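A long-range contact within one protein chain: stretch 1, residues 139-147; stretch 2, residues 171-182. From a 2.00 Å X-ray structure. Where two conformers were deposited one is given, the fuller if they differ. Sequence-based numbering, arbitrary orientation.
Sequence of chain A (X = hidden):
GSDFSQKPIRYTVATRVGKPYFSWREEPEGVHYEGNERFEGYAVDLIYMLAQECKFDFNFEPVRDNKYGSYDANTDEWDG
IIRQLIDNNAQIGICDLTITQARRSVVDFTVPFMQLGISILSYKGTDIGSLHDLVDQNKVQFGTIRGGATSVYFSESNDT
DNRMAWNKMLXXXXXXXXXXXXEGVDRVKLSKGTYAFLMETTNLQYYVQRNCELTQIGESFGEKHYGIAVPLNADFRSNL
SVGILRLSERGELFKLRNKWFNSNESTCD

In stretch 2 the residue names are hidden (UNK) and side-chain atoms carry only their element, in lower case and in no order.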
# COMPACT_ATOMS: atom_id res chain seq x y z
N LYS A 139 -9.64 -25.48 2.25
CA LYS A 139 -11.00 -25.17 2.68
C LYS A 139 -11.18 -23.65 2.75
O LYS A 139 -12.21 -23.12 2.34
CB LYS A 139 -11.29 -25.81 4.04
CG LYS A 139 -12.43 -25.15 4.81
CD LYS A 139 -12.92 -26.03 5.95
CE LYS A 139 -13.35 -25.19 7.15
NZ LYS A 139 -14.29 -24.10 6.78
N VAL A 140 -10.16 -22.97 3.26
CA VAL A 140 -10.13 -21.51 3.29
C VAL A 140 -9.26 -20.99 2.15
O VAL A 140 -8.05 -21.17 2.15
CB VAL A 140 -9.58 -20.99 4.64
CG1 VAL A 140 -9.50 -19.46 4.63
CG2 VAL A 140 -10.44 -21.48 5.79
N GLN A 141 -9.89 -20.33 1.19
CA GLN A 141 -9.16 -19.73 0.08
C GLN A 141 -8.50 -18.43 0.55
O GLN A 141 -8.84 -17.91 1.61
CB GLN A 141 -10.09 -19.46 -1.11
CG GLN A 141 -10.68 -20.72 -1.72
CD GLN A 141 -11.47 -20.44 -2.99
OE1 GLN A 141 -12.00 -19.34 -3.17
NE2 GLN A 141 -11.54 -21.43 -3.87
N PHE A 142 -7.57 -17.92 -0.24
CA PHE A 142 -6.87 -16.69 0.11
C PHE A 142 -6.29 -15.99 -1.11
O PHE A 142 -6.05 -16.63 -2.14
CB PHE A 142 -5.77 -16.98 1.13
CG PHE A 142 -4.85 -18.09 0.73
CD1 PHE A 142 -5.14 -19.40 1.07
CD2 PHE A 142 -3.69 -17.83 0.01
CE1 PHE A 142 -4.29 -20.43 0.70
CE2 PHE A 142 -2.84 -18.86 -0.36
CZ PHE A 142 -3.14 -20.16 -0.01
N GLY A 143 -6.05 -14.69 -0.99
CA GLY A 143 -5.51 -13.92 -2.09
C GLY A 143 -4.97 -12.56 -1.69
O GLY A 143 -4.93 -12.22 -0.51
N THR A 144 -4.57 -11.79 -2.70
CA THR A 144 -3.96 -10.47 -2.50
C THR A 144 -4.55 -9.46 -3.47
O THR A 144 -5.40 -9.79 -4.29
CB THR A 144 -2.43 -10.51 -2.70
OG1 THR A 144 -2.13 -10.77 -4.08
CG2 THR A 144 -1.78 -11.58 -1.84
N ILE A 145 -4.07 -8.22 -3.38
CA ILE A 145 -4.42 -7.21 -4.37
C ILE A 145 -3.75 -7.56 -5.69
O ILE A 145 -2.55 -7.87 -5.73
CB ILE A 145 -4.00 -5.81 -3.91
CG1 ILE A 145 -4.83 -5.39 -2.70
CG2 ILE A 145 -4.17 -4.80 -5.04
CD1 ILE A 145 -4.30 -4.18 -1.98
N ARG A 146 -4.52 -7.49 -6.77
CA ARG A 146 -4.04 -7.82 -8.10
C ARG A 146 -2.92 -6.88 -8.53
O ARG A 146 -3.13 -5.66 -8.61
CB ARG A 146 -5.20 -7.78 -9.09
CG ARG A 146 -4.85 -8.22 -10.50
CD ARG A 146 -6.09 -8.22 -11.40
NE ARG A 146 -7.17 -9.03 -10.85
CZ ARG A 146 -8.21 -8.55 -10.15
NH1 ARG A 146 -8.34 -7.25 -9.92
NH2 ARG A 146 -9.13 -9.39 -9.70
N GLY A 147 -1.75 -7.43 -8.81
CA GLY A 147 -0.62 -6.63 -9.26
C GLY A 147 -0.01 -5.76 -8.17
O GLY A 147 0.82 -4.89 -8.46
N UNK A 171 -4.72 -20.82 -8.59
CA UNK A 171 -5.59 -21.94 -8.93
C UNK A 171 -7.02 -21.76 -8.43
O UNK A 171 -7.96 -22.32 -9.00
c UNK A 171 -5.02 -23.24 -8.36
o UNK A 171 -5.20 -23.29 -6.96
N UNK A 172 -7.19 -20.99 -7.36
CA UNK A 172 -8.49 -20.85 -6.71
C UNK A 172 -9.58 -20.37 -7.66
O UNK A 172 -9.35 -19.52 -8.53
c UNK A 172 -6.48 -21.48 -2.04
c UNK A 172 -7.96 -21.75 -3.91
c UNK A 172 -6.24 -20.18 -2.43
c UNK A 172 -8.40 -19.87 -5.53
c UNK A 172 -6.86 -19.66 -3.56
c UNK A 172 -7.73 -20.44 -4.31
c UNK A 172 -7.34 -22.27 -2.78
N UNK A 173 -10.77 -20.93 -7.48
CA UNK A 173 -11.98 -20.48 -8.16
C UNK A 173 -13.01 -20.09 -7.10
O UNK A 173 -13.29 -20.89 -6.20
c UNK A 173 -11.63 -22.02 -10.20
c UNK A 173 -12.55 -21.57 -9.07
c UNK A 173 -12.39 -22.90 -11.18
n UNK A 173 -10.56 -24.45 -11.90
c UNK A 173 -11.50 -23.37 -12.32
N UNK A 174 -13.58 -18.87 -7.19
CA UNK A 174 -13.36 -17.83 -8.20
C UNK A 174 -12.04 -17.10 -8.01
O UNK A 174 -11.23 -17.51 -7.18
c UNK A 174 -14.82 -17.00 -6.52
c UNK A 174 -14.54 -16.88 -7.97
c UNK A 174 -14.54 -18.44 -6.16
N UNK A 175 -11.82 -16.04 -8.79
CA UNK A 175 -10.60 -15.25 -8.72
C UNK A 175 -10.27 -14.87 -7.28
O UNK A 175 -11.10 -14.29 -6.58
o UNK A 175 -9.66 -11.88 -9.71
c UNK A 175 -10.73 -14.00 -9.59
o UNK A 175 -8.40 -13.62 -9.28
c UNK A 175 -9.51 -13.11 -9.52
N UNK A 176 -9.06 -15.22 -6.85
CA UNK A 176 -8.66 -14.99 -5.47
C UNK A 176 -8.18 -13.56 -5.25
O UNK A 176 -8.10 -13.10 -4.11
c UNK A 176 -7.56 -15.97 -5.07
N UNK A 177 -7.89 -12.85 -6.33
CA UNK A 177 -7.33 -11.51 -6.24
C UNK A 177 -8.40 -10.42 -6.20
O UNK A 177 -9.53 -10.64 -6.64
c UNK A 177 -5.34 -13.41 -8.20
c UNK A 177 -6.37 -11.27 -7.41
c UNK A 177 -4.30 -14.32 -8.25
c UNK A 177 -4.06 -11.99 -6.78
c UNK A 177 -3.01 -12.89 -6.83
c UNK A 177 -5.23 -12.24 -7.47
c UNK A 177 -3.13 -14.05 -7.56
N UNK A 178 -8.03 -9.26 -5.66
CA UNK A 178 -8.94 -8.13 -5.51
C UNK A 178 -8.32 -6.86 -6.08
O UNK A 178 -7.13 -6.82 -6.37
c UNK A 178 -9.84 -9.17 -3.40
c UNK A 178 -9.30 -7.90 -4.03
o UNK A 178 -8.13 -7.47 -3.32
N UNK A 179 -9.13 -5.81 -6.21
CA UNK A 179 -8.66 -4.57 -6.83
C UNK A 179 -7.99 -3.64 -5.81
O UNK A 179 -7.18 -2.80 -6.19
n UNK A 179 -12.72 -0.76 -8.93
c UNK A 179 -11.94 -2.50 -7.31
c UNK A 179 -9.82 -3.84 -7.51
c UNK A 179 -10.73 -3.06 -6.58
c UNK A 179 -11.54 -1.38 -8.27
N UNK A 180 -8.32 -3.80 -4.53
CA UNK A 180 -7.74 -2.95 -3.49
C UNK A 180 -7.95 -3.53 -2.09
O UNK A 180 -8.57 -4.58 -1.93
n UNK A 180 -10.45 -0.58 -4.25
c UNK A 180 -9.85 -1.53 -3.53
o UNK A 180 -10.48 -2.35 -2.86
c UNK A 180 -8.33 -1.54 -3.57
N UNK A 181 -7.43 -2.83 -1.08
CA UNK A 181 -7.58 -3.26 0.31
C UNK A 181 -9.04 -3.33 0.74
O UNK A 181 -9.43 -4.23 1.47
o UNK A 181 -4.56 -1.56 0.96
c UNK A 181 -5.31 -2.51 1.18
c UNK A 181 -6.82 -2.32 1.25
n UNK A 181 -4.87 -3.75 1.38
N UNK A 182 -9.83 -2.36 0.29
CA UNK A 182 -11.24 -2.28 0.67
C UNK A 182 -11.99 -3.54 0.25
O UNK A 182 -12.71 -4.13 1.05
o UNK A 182 -9.51 0.10 -0.69
c UNK A 182 -10.10 0.74 0.21
o UNK A 182 -9.61 1.75 0.76
c UNK A 182 -11.48 0.28 0.66
c UNK A 182 -11.91 -1.05 0.05
O HOH W 1 -10.86 -17.15 -4.53

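Position 171 carries one carbon and one oxygen, too far off to touch stretch 1: a serine, Ser171, ending a helix. Position 172 has one carbon leading to a six-carbon ring, so it is Phe172. A flat ring suits this place because both its face and its edge are used: CG of Gln141 lies over the face, 3.9 Å from the ring centroid, while the edge points at the face of the Phe142 ring, with centroids 5.0 Å apart and planes at 83°.

At position 173 four carbons run in a row to a nitrogen, giving Lys173. Its CA-to-CB bond points away from stretch 1 and the residue is exposed, so a long charged chain is at home here; the backbone makes the contact: NE2 of Gln141 donates to O of Lys173 at 3.0 Å, nearly linearly. Position 174 has three carbons closing a ring onto its own backbone nitrogen, which is Pro174, here preceded by a cis peptide bond. A water donates both to its O (2.7 Å) and to OE1 of Gln141 (2.8 Å), so both ends of that amide are engaged.

Position 175 shows two carbons, the second bearing two oxygens: Asp175. Its OD2 meets NH2 of Arg146 at 2.5 Å in a salt bridge, and its OD1 accepts from the backbone N of position 177 at 3.1 Å, so the short carboxylate also steadies its own loop. Position 176 has a single carbon, hence Ala176. Its CB packs 3.4 Å from O of Phe142, in a buried spot.

Position 177, again one carbon and a six-carbon ring, is Phe177; the ring edge lies near OG1 of Thr144, 3.5 Å from CD1. Position 178 has one carbon carrying an oxygen and a carbon: Thr178. The CA-to-CB bond points away from stretch 1, and OG1 donates to O of position 180 at 3.2 Å, bracing the turn ahead.

Position 179, four carbons and a nitrogen, is the exposed Lys179. Position 180 has two carbons, the second carrying oxygen and nitrogen: Asn180, whose side chain caps the helix that follows. Position 181 has the same pattern, Asn181, with ND2 3.4 Å from CD1 of Ile145. Position 182, three carbons ending in two oxygens, is Glu182, out of reach.

The contact is held by a single bridge between Ile145 and Thr178: N of Thr178 donates to O of Thr144 (3.0 Å), and N of Arg146 to O of Thr178 (2.7 Å). Beside it, a CB on Gly143 would clash with O of Ala176; instead its CA approaches that oxygen at 3.4 Å.

Stretch 2, residues 171-182: SFKPDAFTKNNE
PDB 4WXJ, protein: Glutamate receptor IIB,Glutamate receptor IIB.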